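Local coordinates for mitogen activated protein kinase, putative (Leishmania donovani, PDB 4QNY) that probably phosphorylates protein substrates as a mitogen-activated protein kinase, holding an ATP analogue and magnesium in the cleft between its two lobes, at residues I72-H77 with C167-A172; E96-F101 with D339-I344; D249-S252 with A258-Y261. One frame throughout, in Å; residues are numbered along the deposited sequence.

Contact 2 belongs to the N-lobe, and contact 1 joins an N-lobe helix to the DFG segment at the cleft; their centres are about 17 Å apart, and they meet where Ile72 CD1 of helix 62-77 lies 3.5 Å from Phe101 CZ. Along the chain their segments alternate: 72-77, 96-101, 167-172, then 339-344. Helix 62-77 thus has the DFG segment near its C-terminal end and borders the C-terminal helix 337-349, so both contacts meet on one helix. Contact 3 lies in the chain between 167-172 and 339-344, in the C-lobe, its centre about 33 Å from contact 1 and 44 Å from contact 2, a local pairing remote from the nucleotide.

Contact 1: residues I72-H77 with C167-A172; sequences IKLLAH and CDFGLA. With MG (magnesium ion), chain C; ANP (phosphoaminophosphonic acid-adenylate ester), chain D.
The DFG motif meets the C-terminal end of the kinase C-helix here, with Leu74 and Leu75 of helix 62-77 facing Phe169 and Ala172. One methyl of Leu74, CD1, does double duty: it sits 3.6 Å from Ala172 CB and 3.8 Å from Phe169 CB, so one methyl touches both residues of the loop. Leu75 reaches the ring itself, its CD2 lying 3.8 Å from Phe169 CD2 and meeting the ring obliquely. Phe169 presents that side because CG stands opposite its own carbonyl carbon (chi1 -66°), which swings the ring toward the helix, while Asp168 points the other way, into the nucleotide site. Asp168 OD2 binds the magnesium ion at 2.1 Å, and Asn155, two waters and the ANP oxygens O2B and O1A complete six ligands. The other carboxylate oxygen is tied back to its own loop: Gly170 N donates to the anti lone pair of Asp168 OD1 at 3.2 Å, an Asx turn which, with the metal on OD2, restrains the carboxylate's rotation. Phe169 also meets the ring of His148 edge-to-face, so His148, Phe169 and Leu75 line up, consistent with an assembled regulatory spine. The chemistry is therefore divided, with apolar contacts seating Phe169 against the helix while its neighbour Asp168 holds the metal, consistent with the DFG-in state of a kinase with nucleotide bound.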
ATOM      1  N   ILE A  72       4.862  11.342   6.201  1.00 19.16           N
ATOM      2  CA  ILE A  72       4.142  12.589   6.446  1.00 19.46           C
ATOM      3  C   ILE A  72       4.356  13.569   5.297  1.00 20.05           C
ATOM      4  O   ILE A  72       3.413  14.219   4.840  1.00 20.78           O
ATOM      5  CB  ILE A  72       4.574  13.242   7.779  1.00 26.57           C
ATOM      6  CG1 ILE A  72       3.793  12.631   8.941  1.00 22.85           C
ATOM      7  CG2 ILE A  72       4.337  14.744   7.757  1.00 41.07           C
ATOM      8  CD1 ILE A  72       4.609  11.721   9.808  1.00 33.91           C
ATOM      9  N   LYS A  73       5.596  13.662   4.826  1.00 23.56           N
ATOM     10  CA  LYS A  73       5.926  14.536   3.706  1.00 26.61           C
ATOM     11  C   LYS A  73       5.137  14.163   2.456  1.00 21.18           C
ATOM     12  O   LYS A  73       4.640  15.033   1.743  1.00 27.81           O
ATOM     13  CB  LYS A  73       7.426  14.488   3.407  1.00 32.19           C
ATOM     14  CG  LYS A  73       8.274  15.350   4.326  1.00 33.58           C
ATOM     15  CD  LYS A  73       9.680  15.513   3.767  1.00 44.04           C
ATOM     16  CE  LYS A  73      10.413  16.664   4.433  1.00 52.40           C
ATOM     17  NZ  LYS A  73      11.715  16.948   3.765  1.00 57.92           N
ATOM     18  N   LEU A  74       5.021  12.863   2.200  1.00 20.54           N
ATOM     19  CA  LEU A  74       4.289  12.373   1.038  1.00 20.67           C
ATOM     20  C   LEU A  74       2.793  12.648   1.156  1.00 20.74           C
ATOM     21  O   LEU A  74       2.153  13.042   0.183  1.00 22.47           O
ATOM     22  CB  LEU A  74       4.534  10.876   0.848  1.00 20.19           C
ATOM     23  CG  LEU A  74       5.913  10.500   0.306  1.00 25.62           C
ATOM     24  CD1 LEU A  74       6.209   9.045   0.594  1.00 19.98           C
ATOM     25  CD2 LEU A  74       5.992  10.775  -1.188  1.00 27.01           C
ATOM     26  N   LEU A  75       2.242  12.439   2.348  1.00 20.28           N
ATOM     27  CA  LEU A  75       0.825  12.699   2.588  1.00 23.52           C
ATOM     28  C   LEU A  75       0.485  14.166   2.346  1.00 26.72           C
ATOM     29  O   LEU A  75      -0.568  14.486   1.793  1.00 31.99           O
ATOM     30  CB  LEU A  75       0.437  12.295   4.013  1.00 21.05           C
ATOM     31  CG  LEU A  75       0.316  10.795   4.285  1.00 32.67           C
ATOM     32  CD1 LEU A  75       0.126  10.533   5.770  1.00 27.46           C
ATOM     33  CD2 LEU A  75      -0.831  10.198   3.483  1.00 19.50           C
ATOM     34  N   ALA A  76       1.385  15.053   2.756  1.00 24.99           N
ATOM     35  CA  ALA A  76       1.201  16.482   2.543  1.00 28.79           C
ATOM     36  C   ALA A  76       1.480  16.855   1.091  1.00 28.83           C
ATOM     37  O   ALA A  76       0.959  17.849   0.582  1.00 31.03           O
ATOM     38  CB  ALA A  76       2.098  17.277   3.477  1.00 22.64           C
ATOM     39  N   HIS A  77       2.303  16.047   0.430  1.00 24.18           N
ATOM     40  CA  HIS A  77       2.695  16.307  -0.951  1.00 33.29           C
ATOM     41  C   HIS A  77       1.538  16.111  -1.924  1.00 42.18           C
ATOM     42  O   HIS A  77       1.417  16.837  -2.910  1.00 46.47           O
ATOM     43  CB  HIS A  77       3.866  15.404  -1.348  1.00 33.69           C
ATOM     44  CG  HIS A  77       4.317  15.586  -2.764  1.00 28.67           C
ATOM     45  ND1 HIS A  77       3.871  14.789  -3.795  1.00 36.11           N
ATOM     46  CD2 HIS A  77       5.176  16.473  -3.319  1.00 27.93           C
ATOM     47  CE1 HIS A  77       4.434  15.179  -4.925  1.00 35.21           C
ATOM     48  NE2 HIS A  77       5.232  16.199  -4.663  1.00 28.45           N
ATOM     49  N   CYS A 167      -3.473   4.450   1.101  1.00 24.62           N
ATOM     50  CA  CYS A 167      -2.803   4.936   2.303  1.00 34.54           C
ATOM     51  C   CYS A 167      -1.494   4.194   2.569  1.00 37.59           C
ATOM     52  O   CYS A 167      -1.059   3.372   1.760  1.00 17.23           O
ATOM     53  CB  CYS A 167      -3.726   4.806   3.519  1.00 30.48           C
ATOM     54  SG  CYS A 167      -4.041   3.106   4.052  1.00 17.57           S
ATOM     55  N   ASP A 168      -0.878   4.511   3.707  1.00 33.70           N
ATOM     56  CA  ASP A 168       0.343   3.857   4.183  1.00 17.20           C
ATOM     57  C   ASP A 168       1.528   4.043   3.234  1.00 16.89           C
ATOM     58  O   ASP A 168       1.886   3.137   2.482  1.00 16.17           O
ATOM     59  CB  ASP A 168       0.090   2.363   4.416  1.00 16.61           C
ATOM     60  CG  ASP A 168       1.136   1.723   5.315  1.00 21.98           C
ATOM     61  OD1 ASP A 168       2.230   2.302   5.475  1.00 27.53           O
ATOM     62  OD2 ASP A 168       0.862   0.634   5.861  1.00 16.43           O
ATOM     63  N   PHE A 169       2.142   5.221   3.291  1.00 17.54           N
ATOM     64  CA  PHE A 169       3.357   5.491   2.530  1.00 17.47           C
ATOM     65  C   PHE A 169       4.592   5.261   3.395  1.00 19.83           C
ATOM     66  O   PHE A 169       5.594   5.963   3.262  1.00 25.30           O
ATOM     67  CB  PHE A 169       3.350   6.923   1.991  1.00 26.79           C
ATOM     68  CG  PHE A 169       2.281   7.182   0.967  1.00 28.88           C
ATOM     69  CD1 PHE A 169       2.524   6.960  -0.378  1.00 36.42           C
ATOM     70  CD2 PHE A 169       1.035   7.649   1.350  1.00 29.28           C
ATOM     71  CE1 PHE A 169       1.544   7.197  -1.323  1.00 31.03           C
ATOM     72  CE2 PHE A 169       0.050   7.889   0.409  1.00 37.08           C
ATOM     73  CZ  PHE A 169       0.306   7.663  -0.930  1.00 33.89           C
ATOM     74  N   GLY A 170       4.515   4.270   4.280  1.00 17.29           N
ATOM     75  CA  GLY A 170       5.580   3.999   5.228  1.00 33.26           C
ATOM     76  C   GLY A 170       6.789   3.295   4.641  1.00 17.01           C
ATOM     77  O   GLY A 170       7.865   3.300   5.236  1.00 25.00           O
ATOM     78  N   LEU A 171       6.615   2.684   3.474  1.00 20.96           N
ATOM     79  CA  LEU A 171       7.710   1.978   2.816  1.00 22.25           C
ATOM     80  C   LEU A 171       7.980   2.532   1.424  1.00 22.20           C
ATOM     81  O   LEU A 171       8.630   1.881   0.606  1.00 35.18           O
ATOM     82  CB  LEU A 171       7.409   0.480   2.726  1.00 27.56           C
ATOM     83  CG  LEU A 171       7.582  -0.347   4.000  1.00 32.95           C
ATOM     84  CD1 LEU A 171       7.207  -1.799   3.743  1.00 29.58           C
ATOM     85  CD2 LEU A 171       9.009  -0.243   4.512  1.00 38.06           C
ATOM     86  N   ALA A 172       7.481   3.735   1.161  1.00 24.87           N
ATOM     87  CA  ALA A 172       7.597   4.341  -0.161  1.00 24.32           C
ATOM     88  C   ALA A 172       9.051   4.585  -0.552  1.00 33.55           C
ATOM     89  O   ALA A 172       9.885   4.932   0.286  1.00 36.87           O
ATOM     90  CB  ALA A 172       6.811   5.636  -0.216  1.00 27.95           C
TER
HETATM   91 MG    MG C 401      -0.879  -0.501   6.375  1.00 16.03          MG
HETATM   92  PG  ANP D 402       2.922   2.132   8.992  1.00113.16           P
HETATM   93  O1G ANP D 402       2.445   2.577  10.339  1.00112.11           O
HETATM   94  O2G ANP D 402       3.080   3.394   8.060  1.00 39.62           O
HETATM   95  O3G ANP D 402       4.334   1.434   9.144  1.00 61.08           O
HETATM   96  PB  ANP D 402       0.454   0.753   9.199  1.00 24.36           P
HETATM   97  O1B ANP D 402       0.824   0.433  10.610  1.00 41.58           O
HETATM   98  O2B ANP D 402      -0.299  -0.468   8.595  1.00 13.73           O
HETATM   99  N3B ANP D 402       1.833   1.042   8.280  1.00 33.02           N
HETATM  100  PA  ANP D 402      -1.689   2.181   8.176  1.00 22.80           P
HETATM  101  O1A ANP D 402      -1.667   1.164   7.100  1.00 20.43           O
HETATM  102  O2A ANP D 402      -1.616   3.616   7.646  1.00 21.54           O
HETATM  103  O3A ANP D 402      -0.461   2.020   9.185  1.00 30.52           O
HETATM  104  O5' ANP D 402      -3.005   1.960   9.029  1.00 25.62           O
HETATM  105  C5' ANP D 402      -3.383   0.661   9.529  1.00 26.91           C
HETATM  106  C4' ANP D 402      -4.863   0.462   9.315  1.00 21.07           C
HETATM  107  O4' ANP D 402      -5.591   1.586   9.850  1.00 22.84           O
HETATM  108  C3' ANP D 402      -5.311   0.373   7.863  1.00 20.08           C
HETATM  109  O3' ANP D 402      -5.151  -0.948   7.359  1.00 25.61           O
HETATM  110  C2' ANP D 402      -6.783   0.777   7.954  1.00 25.53           C
HETATM  111  O2' ANP D 402      -7.611  -0.328   8.300  1.00 21.23           O
HETATM  112  C1' ANP D 402      -6.765   1.810   9.088  1.00 28.79           C
HETATM  113  N9  ANP D 402      -6.757   3.192   8.623  1.00 26.50           N
HETATM  114  C8  ANP D 402      -5.664   3.952   8.309  1.00 18.58           C
HETATM  115  N7  ANP D 402      -5.949   5.172   7.910  1.00 16.66           N
HETATM  116  C5  ANP D 402      -7.334   5.207   7.967  1.00 11.82           C
HETATM  117  C6  ANP D 402      -8.265   6.227   7.669  1.00 15.93           C
HETATM  118  N6  ANP D 402      -7.924   7.443   7.238  1.00 21.42           N
HETATM  119  N1  ANP D 402      -9.577   5.942   7.831  1.00 18.56           N
HETATM  120  C2  ANP D 402      -9.924   4.725   8.260  1.00 15.93           C
HETATM  121  N3  ANP D 402      -9.138   3.690   8.572  1.00 21.21           N
HETATM  122  C4  ANP D 402      -7.849   4.001   8.402  1.00 21.29           C
HETATM  123  O   HOH W   1      -2.477  -1.641   6.981  1.00 29.32           O
HETATM  124  O   HOH W   2       0.148  -2.161   6.017  1.00  4.12           O

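Contact 2: residues E96-F101 with D339-I344; sequences ENFDHF and DVKRAI
Phe98 in the loop before strand 101-106 and Phe101 at the start of that strand meet Lys341 and Ile344, which lie one turn apart on helix 337-349. The polar part is a single hydrogen bond: Lys341 NZ donates to Phe98 O at 2.8 Å, arriving nearly in line with the carbonyl (C=O...N angle 176°). The lysine gets there with its chain fully extended beyond CG, and that straight run also makes the first apolar contact. Its methylenes pass the Phe98 side chain in the opposite sense, CG lying over one face of the ring and CD coming to 3.8 Å from Phe98 CD2. One residue therefore grips the loop twice, by its aliphatic stem and by its ammonium group.

Ile344 supplies the remaining apolar contacts. Its CG2 methyl stands over the centre of the Phe101 ring, 4.1 Å from the centroid and 12° off the normal, a CH-pi contact, and the same methyl touches the edge of Phe98 at CZ. Its other branch ends in CD1, 4.0 Å from Phe101 CE1. Within the loop, Phe98 is the centre of an inverse gamma turn, and beyond it His100 ND1 donates to Asp99 OD2 at 2.9 Å, almost exactly in the imidazole plane. Phe59 adds to the cluster, edge-to-face with Phe98 and touching both Lys341 and Ile344. Such docking of a C-terminal helix on the N-lobe, beside the C-helix, is characteristic of MAP kinases, whose chain continues past the C-lobe and returns to the N-lobe.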
ATOM      1  N   GLU A  96      11.788  17.306  25.126  1.00 47.34           N
ATOM      2  CA  GLU A  96      12.027  16.343  26.194  1.00 40.91           C
ATOM      3  C   GLU A  96      10.852  15.378  26.338  1.00 43.57           C
ATOM      4  O   GLU A  96      10.981  14.313  26.942  1.00 43.37           O
ATOM      5  CB  GLU A  96      12.283  17.063  27.520  1.00 48.27           C
ATOM      6  N   ASN A  97       9.707  15.760  25.780  1.00 44.19           N
ATOM      7  CA  ASN A  97       8.513  14.925  25.824  1.00 42.75           C
ATOM      8  C   ASN A  97       8.231  14.246  24.486  1.00 34.31           C
ATOM      9  O   ASN A  97       7.345  13.397  24.388  1.00 28.67           O
ATOM     10  CB  ASN A  97       7.293  15.752  26.244  1.00 52.97           C
ATOM     11  CG  ASN A  97       7.424  16.315  27.646  1.00 51.99           C
ATOM     12  OD1 ASN A  97       8.068  15.720  28.510  1.00 51.15           O
ATOM     13  ND2 ASN A  97       6.805  17.467  27.881  1.00 50.06           N
ATOM     14  N   PHE A  98       8.986  14.620  23.459  1.00 27.72           N
ATOM     15  CA  PHE A  98       8.757  14.085  22.121  1.00 27.30           C
ATOM     16  C   PHE A  98       9.200  12.628  22.026  1.00 28.84           C
ATOM     17  O   PHE A  98      10.319  12.332  21.605  1.00 23.89           O
ATOM     18  CB  PHE A  98       9.483  14.932  21.066  1.00 26.74           C
ATOM     19  CG  PHE A  98       8.952  14.751  19.663  1.00 38.07           C
ATOM     20  CD1 PHE A  98       8.465  15.835  18.953  1.00 40.35           C
ATOM     21  CD2 PHE A  98       8.946  13.507  19.055  1.00 40.71           C
ATOM     22  CE1 PHE A  98       7.976  15.677  17.668  1.00 48.93           C
ATOM     23  CE2 PHE A  98       8.458  13.346  17.776  1.00 34.93           C
ATOM     24  CZ  PHE A  98       7.975  14.430  17.080  1.00 41.22           C
ATOM     25  N   ASP A  99       8.308  11.721  22.407  1.00 23.43           N
ATOM     26  CA  ASP A  99       8.541  10.294  22.240  1.00 23.40           C
ATOM     27  C   ASP A  99       7.364   9.671  21.497  1.00 24.14           C
ATOM     28  O   ASP A  99       7.230   8.451  21.427  1.00 28.55           O
ATOM     29  CB  ASP A  99       8.755   9.613  23.594  1.00 27.91           C
ATOM     30  CG  ASP A  99       7.541   9.715  24.499  1.00 24.39           C
ATOM     31  OD1 ASP A  99       7.459   8.936  25.470  1.00 39.85           O
ATOM     32  OD2 ASP A  99       6.670  10.573  24.241  1.00 37.77           O
ATOM     33  N   HIS A 100       6.518  10.536  20.945  1.00 27.12           N
ATOM     34  CA  HIS A 100       5.325  10.122  20.214  1.00 28.30           C
ATOM     35  C   HIS A 100       4.722  11.318  19.488  1.00 21.01           C
ATOM     36  O   HIS A 100       5.005  12.463  19.834  1.00 21.37           O
ATOM     37  CB  HIS A 100       4.287   9.519  21.159  1.00 21.60           C
ATOM     38  CG  HIS A 100       3.534  10.543  21.950  1.00 27.69           C
ATOM     39  ND1 HIS A 100       4.059  11.155  23.067  1.00 25.47           N
ATOM     40  CD2 HIS A 100       2.301  11.074  21.774  1.00 27.60           C
ATOM     41  CE1 HIS A 100       3.179  12.013  23.551  1.00 27.41           C
ATOM     42  NE2 HIS A 100       2.105  11.984  22.784  1.00 25.02           N
ATOM     43  N   PHE A 101       3.884  11.050  18.490  1.00 23.31           N
ATOM     44  CA  PHE A 101       3.127  12.107  17.825  1.00 25.33           C
ATOM     45  C   PHE A 101       1.985  11.515  17.001  1.00 24.52           C
ATOM     46  O   PHE A 101       1.959  10.313  16.736  1.00 19.62           O
ATOM     47  CB  PHE A 101       4.041  12.970  16.946  1.00 26.69           C
ATOM     48  CG  PHE A 101       4.406  12.342  15.633  1.00 31.52           C
ATOM     49  CD1 PHE A 101       5.439  11.425  15.551  1.00 37.34           C
ATOM     50  CD2 PHE A 101       3.731  12.691  14.474  1.00 26.39           C
ATOM     51  CE1 PHE A 101       5.782  10.855  14.342  1.00 32.90           C
ATOM     52  CE2 PHE A 101       4.069  12.123  13.265  1.00 22.80           C
ATOM     53  CZ  PHE A 101       5.097  11.205  13.198  1.00 27.36           C
ATOM     54  N   ASP A 339      17.428  15.133  14.648  1.00 27.13           N
ATOM     55  CA  ASP A 339      17.259  15.884  13.408  1.00 27.02           C
ATOM     56  C   ASP A 339      15.942  15.537  12.718  1.00 30.12           C
ATOM     57  O   ASP A 339      15.333  16.384  12.064  1.00 28.92           O
ATOM     58  CB  ASP A 339      18.433  15.621  12.463  1.00 35.20           C
ATOM     59  N   VAL A 340      15.508  14.290  12.866  1.00 23.33           N
ATOM     60  CA  VAL A 340      14.238  13.852  12.301  1.00 31.91           C
ATOM     61  C   VAL A 340      13.069  14.444  13.085  1.00 28.85           C
ATOM     62  O   VAL A 340      12.093  14.910  12.497  1.00 22.21           O
ATOM     63  CB  VAL A 340      14.123  12.314  12.287  1.00 21.21           C
ATOM     64  CG1 VAL A 340      12.754  11.885  11.784  1.00 27.29           C
ATOM     65  CG2 VAL A 340      15.221  11.711  11.426  1.00 23.56           C
ATOM     66  N   LYS A 341      13.180  14.429  14.411  1.00 29.57           N
ATOM     67  CA  LYS A 341      12.145  14.985  15.278  1.00 35.74           C
ATOM     68  C   LYS A 341      11.897  16.460  14.978  1.00 26.05           C
ATOM     69  O   LYS A 341      10.753  16.913  14.954  1.00 31.62           O
ATOM     70  CB  LYS A 341      12.522  14.814  16.751  1.00 40.40           C
ATOM     71  CG  LYS A 341      12.481  13.380  17.249  1.00 38.86           C
ATOM     72  CD  LYS A 341      12.751  13.314  18.743  1.00 33.09           C
ATOM     73  CE  LYS A 341      12.657  11.890  19.263  1.00 32.47           C
ATOM     74  NZ  LYS A 341      12.898  11.822  20.730  1.00 34.57           N
ATOM     75  N   ARG A 342      12.977  17.200  14.752  1.00 24.94           N
ATOM     76  CA  ARG A 342      12.881  18.619  14.431  1.00 35.25           C
ATOM     77  C   ARG A 342      12.200  18.827  13.083  1.00 38.04           C
ATOM     78  O   ARG A 342      11.442  19.780  12.898  1.00 40.46           O
ATOM     79  CB  ARG A 342      14.268  19.264  14.429  1.00 27.25           C
ATOM     80  N   ALA A 343      12.474  17.925  12.146  1.00 28.85           N
ATOM     81  CA  ALA A 343      11.889  17.999  10.813  1.00 31.11           C
ATOM     82  C   ALA A 343      10.394  17.699  10.851  1.00 39.97           C
ATOM     83  O   ALA A 343       9.621  18.250  10.067  1.00 46.09           O
ATOM     84  CB  ALA A 343      12.598  17.040   9.869  1.00 28.62           C
ATOM     85  N   ILE A 344       9.993  16.823  11.767  1.00 31.29           N
ATOM     86  CA  ILE A 344       8.589  16.461  11.916  1.00 23.23           C
ATOM     87  C   ILE A 344       7.782  17.632  12.471  1.00 28.49           C
ATOM     88  O   ILE A 344       6.660  17.885  12.029  1.00 27.70           O
ATOM     89  CB  ILE A 344       8.415  15.227  12.828  1.00 26.56           C
ATOM     90  CG1 ILE A 344       9.065  13.999  12.187  1.00 20.56           C
ATOM     91  CG2 ILE A 344       6.944  14.947  13.088  1.00 21.04           C
ATOM     92  CD1 ILE A 344       8.999  12.754  13.045  1.00 23.46           C
TER

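Contact 3: residues D249-S252 with A258-Y261; sequences DINS and AQKY
Gln259 lays its extended side chain beside helix 247-250, running past Ile250 in the opposite direction. The apolar parts meet first, Ile250 CG2 lying 4.0 Å from Gln259 CB. Further out, Gln259 CG comes within 3.2 Å of Ile250 O, so the methylene packs close to the Ile250 carbonyl. The Gln259 chain leaves its own helix with CG opposite the carbonyl carbon (chi1 -65°) and then stays straight (chi2 170°), which carries the amide across to the backbone of Asn251.

There the two side-chain amides are turned well away from each other, their planes 62° apart and the chains crossing at about a right angle. They do not bond to one another. Asn251 OD1 instead accepts from Lys263 NZ, and Gln259 NE2 donates to Val253 O, in the link between the helices. Gln259 OE1 accepts a hydrogen bond from a water at 2.7 Å, and the same water gives a weak, longer bond to Asn251 O at 3.4 Å. The water thus bridges, weakly on one side, Gln259 OE1 and Asn251 O. Separately, Ser252 N bonds Asp249 O at 3.0 Å across 249-252.

Ile250 also touches Leu262 and Lys263, one turn further along helix 256-264, and the pair of short helices matches the MAP kinase insert of the C-lobe. Helix 231-242 lies next to it, reached by Tyr261, whose hydroxyl is hydrogen-bonded to Asp236, while Asp249 OD1 is hydrogen-bonded to Asn295, in the loop after helix 282-291.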
ATOM      1  N   ASP A 249      13.180 -14.805 -19.783  1.00 22.31           N
ATOM      2  CA  ASP A 249      12.520 -14.017 -18.748  1.00 24.12           C
ATOM      3  C   ASP A 249      13.144 -14.278 -17.382  1.00 17.79           C
ATOM      4  O   ASP A 249      13.304 -13.360 -16.579  1.00 25.35           O
ATOM      5  CB  ASP A 249      11.021 -14.320 -18.712  1.00 25.46           C
ATOM      6  CG  ASP A 249      10.264 -13.638 -19.835  1.00 30.62           C
ATOM      7  OD1 ASP A 249      10.638 -12.503 -20.195  1.00 30.60           O
ATOM      8  OD2 ASP A 249       9.297 -14.235 -20.355  1.00 28.09           O
ATOM      9  N   ILE A 250      13.494 -15.535 -17.125  1.00 19.04           N
ATOM     10  CA  ILE A 250      14.163 -15.910 -15.885  1.00 23.89           C
ATOM     11  C   ILE A 250      15.502 -15.187 -15.769  1.00 29.96           C
ATOM     12  O   ILE A 250      15.852 -14.680 -14.704  1.00 40.46           O
ATOM     13  CB  ILE A 250      14.386 -17.433 -15.799  1.00 23.98           C
ATOM     14  CG1 ILE A 250      13.044 -18.168 -15.808  1.00 16.55           C
ATOM     15  CG2 ILE A 250      15.175 -17.793 -14.548  1.00 16.26           C
ATOM     16  CD1 ILE A 250      13.173 -19.670 -15.766  1.00 17.31           C
ATOM     17  N   ASN A 251      16.235 -15.126 -16.875  1.00 18.45           N
ATOM     18  CA  ASN A 251      17.523 -14.439 -16.907  1.00 19.51           C
ATOM     19  C   ASN A 251      17.391 -12.922 -16.794  1.00 20.60           C
ATOM     20  O   ASN A 251      18.383 -12.221 -16.598  1.00 30.54           O
ATOM     21  CB  ASN A 251      18.278 -14.791 -18.191  1.00 26.40           C
ATOM     22  CG  ASN A 251      18.711 -16.241 -18.234  1.00 31.60           C
ATOM     23  OD1 ASN A 251      18.969 -16.854 -17.199  1.00 31.87           O
ATOM     24  ND2 ASN A 251      18.798 -16.796 -19.437  1.00 34.60           N
ATOM     25  N   SER A 252      16.167 -12.420 -16.919  1.00 21.79           N
ATOM     26  CA  SER A 252      15.927 -10.982 -16.909  1.00 28.13           C
ATOM     27  C   SER A 252      15.624 -10.449 -15.511  1.00 27.91           C
ATOM     28  O   SER A 252      15.696  -9.245 -15.269  1.00 25.23           O
ATOM     29  CB  SER A 252      14.779 -10.631 -17.857  1.00 41.23           C
ATOM     30  OG  SER A 252      14.553  -9.232 -17.887  1.00 53.96           O
ATOM     31  N   ALA A 258      18.734 -17.004  -7.353  1.00 21.67           N
ATOM     32  CA  ALA A 258      17.291 -17.083  -7.555  1.00 22.31           C
ATOM     33  C   ALA A 258      16.958 -17.658  -8.928  1.00 25.81           C
ATOM     34  O   ALA A 258      16.029 -18.453  -9.071  1.00 21.67           O
ATOM     35  CB  ALA A 258      16.659 -15.714  -7.388  1.00 14.63           C
ATOM     36  N   GLN A 259      17.722 -17.245  -9.934  1.00 31.87           N
ATOM     37  CA  GLN A 259      17.544 -17.750 -11.290  1.00 27.23           C
ATOM     38  C   GLN A 259      17.920 -19.224 -11.372  1.00 29.10           C
ATOM     39  O   GLN A 259      17.281 -19.999 -12.081  1.00 32.03           O
ATOM     40  CB  GLN A 259      18.378 -16.937 -12.280  1.00 17.62           C
ATOM     41  CG  GLN A 259      17.953 -15.486 -12.396  1.00 15.81           C
ATOM     42  CD  GLN A 259      18.934 -14.656 -13.196  1.00 22.06           C
ATOM     43  OE1 GLN A 259      19.968 -15.153 -13.641  1.00 41.17           O
ATOM     44  NE2 GLN A 259      18.615 -13.381 -13.382  1.00 26.11           N
ATOM     45  N   LYS A 260      18.962 -19.602 -10.638  1.00 17.10           N
ATOM     46  CA  LYS A 260      19.434 -20.982 -10.626  1.00 28.35           C
ATOM     47  C   LYS A 260      18.392 -21.920 -10.027  1.00 25.71           C
ATOM     48  O   LYS A 260      18.150 -23.008 -10.550  1.00 35.44           O
ATOM     49  CB  LYS A 260      20.748 -21.091  -9.849  1.00 28.99           C
ATOM     50  N   TYR A 261      17.777 -21.490  -8.930  1.00 17.76           N
ATOM     51  CA  TYR A 261      16.751 -22.285  -8.264  1.00 26.04           C
ATOM     52  C   TYR A 261      15.513 -22.443  -9.139  1.00 31.87           C
ATOM     53  O   TYR A 261      14.898 -23.509  -9.175  1.00 36.25           O
ATOM     54  CB  TYR A 261      16.367 -21.651  -6.925  1.00 21.84           C
ATOM     55  CG  TYR A 261      15.173 -22.302  -6.263  1.00 25.49           C
ATOM     56  CD1 TYR A 261      15.312 -23.486  -5.550  1.00 26.01           C
ATOM     57  CD2 TYR A 261      13.908 -21.733  -6.346  1.00 19.46           C
ATOM     58  CE1 TYR A 261      14.225 -24.088  -4.942  1.00 27.30           C
ATOM     59  CE2 TYR A 261      12.815 -22.326  -5.742  1.00 17.76           C
ATOM     60  CZ  TYR A 261      12.980 -23.503  -5.041  1.00 18.75           C
ATOM     61  OH  TYR A 261      11.895 -24.097  -4.439  1.00 27.43           O
TER
HETATM   62  O   HOH W   3      21.123 -14.141 -15.914  1.00 56.03           O